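Local coordinates for UBX domain-containing protein 7 (PDB 5X3P) that links a subset of neddylated cullin-RING ubiquitin ligases to the segregase VCP/p97, its UBX domain, the part held here, making the p97 contact, at residues 58-61 with 62-66. The protein carries 1 engineered substitution. Residues are numbered along the deposited sequence; the frame is centred on the assembly and turned at random.
Sequences SHLD and YDITM. Engineered in segment 62-66: Met66 (natural residue Leu).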
loop_
_atom_site.group_PDB
_atom_site.type_symbol
_atom_site.label_atom_id
_atom_site.label_comp_id
_atom_site.label_asym_id
_atom_site.label_seq_id
_atom_site.Cartn_x
_atom_site.Cartn_y
_atom_site.Cartn_z
ATOM N N SER A 58 2.499 7.201 2.908
ATOM C CA SER A 58 2.545 8.478 2.218
ATOM C C SER A 58 3.740 9.280 2.719
ATOM O O SER A 58 4.164 10.226 2.068
ATOM C CB SER A 58 1.230 9.259 2.394
ATOM O OG SER A 58 1.281 10.534 1.748
ATOM N N HIS A 59 4.295 8.900 3.870
ATOM C CA HIS A 59 5.493 9.589 4.385
ATOM C C HIS A 59 6.781 9.105 3.695
ATOM O O HIS A 59 7.860 9.676 3.895
ATOM C CB HIS A 59 5.628 9.423 5.908
ATOM C CG HIS A 59 4.586 10.150 6.692
ATOM N ND1 HIS A 59 4.616 10.225 8.067
ATOM C CD2 HIS A 59 3.484 10.835 6.296
ATOM C CE1 HIS A 59 3.581 10.934 8.489
ATOM N NE2 HIS A 59 2.882 11.318 7.435
ATOM N N LEU A 60 6.663 8.058 2.886
ATOM C CA LEU A 60 7.808 7.517 2.161
ATOM C C LEU A 60 7.796 7.964 0.704
ATOM O O LEU A 60 6.730 8.222 0.123
ATOM C CB LEU A 60 7.809 5.990 2.223
ATOM C CG LEU A 60 7.837 5.346 3.607
ATOM C CD1 LEU A 60 7.641 3.835 3.493
ATOM C CD2 LEU A 60 9.150 5.653 4.320
ATOM N N ASP A 61 8.984 8.061 0.110
ATOM C CA ASP A 61 9.092 8.346 -1.320
ATOM C C ASP A 61 8.531 7.177 -2.124
ATOM O O ASP A 61 8.923 6.021 -1.908
ATOM C CB ASP A 61 10.559 8.548 -1.687
ATOM C CG ASP A 61 10.733 9.366 -2.937
ATOM O OD1 ASP A 61 10.410 8.849 -4.028
ATOM O OD2 ASP A 61 11.191 10.528 -2.822
ATOM N N TYR A 62 7.631 7.461 -3.066
ATOM C CA TYR A 62 6.955 6.389 -3.806
ATOM C C TYR A 62 7.916 5.629 -4.744
ATOM O O TYR A 62 7.601 4.544 -5.247
ATOM C CB TYR A 62 5.725 6.944 -4.547
ATOM C CG TYR A 62 4.593 7.387 -3.611
ATOM C CD1 TYR A 62 4.541 6.942 -2.281
ATOM C CD2 TYR A 62 3.576 8.243 -4.053
ATOM C CE1 TYR A 62 3.514 7.343 -1.419
ATOM C CE2 TYR A 62 2.531 8.638 -3.193
ATOM C CZ TYR A 62 2.514 8.188 -1.884
ATOM O OH TYR A 62 1.493 8.575 -1.031
ATOM N N ASP A 63 9.103 6.187 -4.957
ATOM C CA ASP A 63 10.065 5.578 -5.874
ATOM C C ASP A 63 10.892 4.440 -5.240
ATOM O O ASP A 63 11.630 3.730 -5.941
ATOM C CB ASP A 63 10.994 6.653 -6.456
ATOM C CG ASP A 63 11.523 6.282 -7.816
ATOM O OD1 ASP A 63 10.728 5.775 -8.630
ATOM O OD2 ASP A 63 12.736 6.487 -8.069
ATOM N N ILE A 64 10.777 4.253 -3.924
ATOM C CA ILE A 64 11.506 3.157 -3.273
ATOM C C ILE A 64 10.715 1.851 -3.377
ATOM O O ILE A 64 9.510 1.861 -3.601
ATOM C CB ILE A 64 11.858 3.451 -1.798
ATOM C CG1 ILE A 64 10.621 3.352 -0.893
ATOM C CG2 ILE A 64 12.533 4.819 -1.680
ATOM C CD1 ILE A 64 10.928 3.623 0.570
ATOM N N THR A 65 11.401 0.726 -3.200
ATOM C CA THR A 65 10.777 -0.575 -3.373
ATOM C C THR A 65 10.138 -1.003 -2.078
ATOM O O THR A 65 10.430 -0.429 -1.031
ATOM C CB THR A 65 11.809 -1.647 -3.740
ATOM O OG1 THR A 65 12.714 -1.799 -2.645
ATOM C CG2 THR A 65 12.578 -1.267 -5.009
HETATM N N MSE A 66 9.293 -2.034 -2.151
HETATM C CA MSE A 66 8.663 -2.615 -0.968
HETATM C C MSE A 66 9.721 -3.032 0.045
HETATM O O MSE A 66 9.554 -2.845 1.260
HETATM C CB MSE A 66 7.855 -3.860 -1.357
HETATM C CG MSE A 66 7.057 -3.712 -2.620
HETATM SE SE MSE A 66 5.434 -2.670 -2.311
HETATM C CE MSE A 66 5.060 -2.305 -4.176
#
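Asp61 and Ile64 close a type I beta turn in the loop between strand 55-56 and helix 66-69 of this UBX domain, a ubiquitin-like fold. Ile64 N lies 3.3 Å from Asp61 O in a nearly straight hydrogen bond (172°), although the donor stands well above the carbonyl plane. Asp61 suits the first turn position because its short carboxylate, with CG anti to the backbone N (chi1 -157°), sits beside the carbonyl carbon and reaches forward, OD1 accepting from Asp63 N at 3.1 Å through its anti lone pair; this is an Asx turn laid over the beta turn. Ile64 spreads CG1 over Asp61 O and sets CD1 4.3 Å from Leu60 CB, apolar carbon suited to a site beside Ala69. Tyr62 reaches back along the chain, its long ring packing on Leu30 and Val33 and carrying OH to a hydrogen bond with Asn43 OD1. Small Ser58 leaves room for that hydroxyl, 3.4 Å from Ser58 CA, and its OG hydrogen-bonds Arg82 NH1. A phenylalanine in place of Tyr62 would probably leave Asn43 OD1 without this partner. Asp61 thus accepts two turn N-H groups, by carbonyl and carboxylate, while backbone bonds to Leu29 and Leu30 tie the bend to helix 29-38.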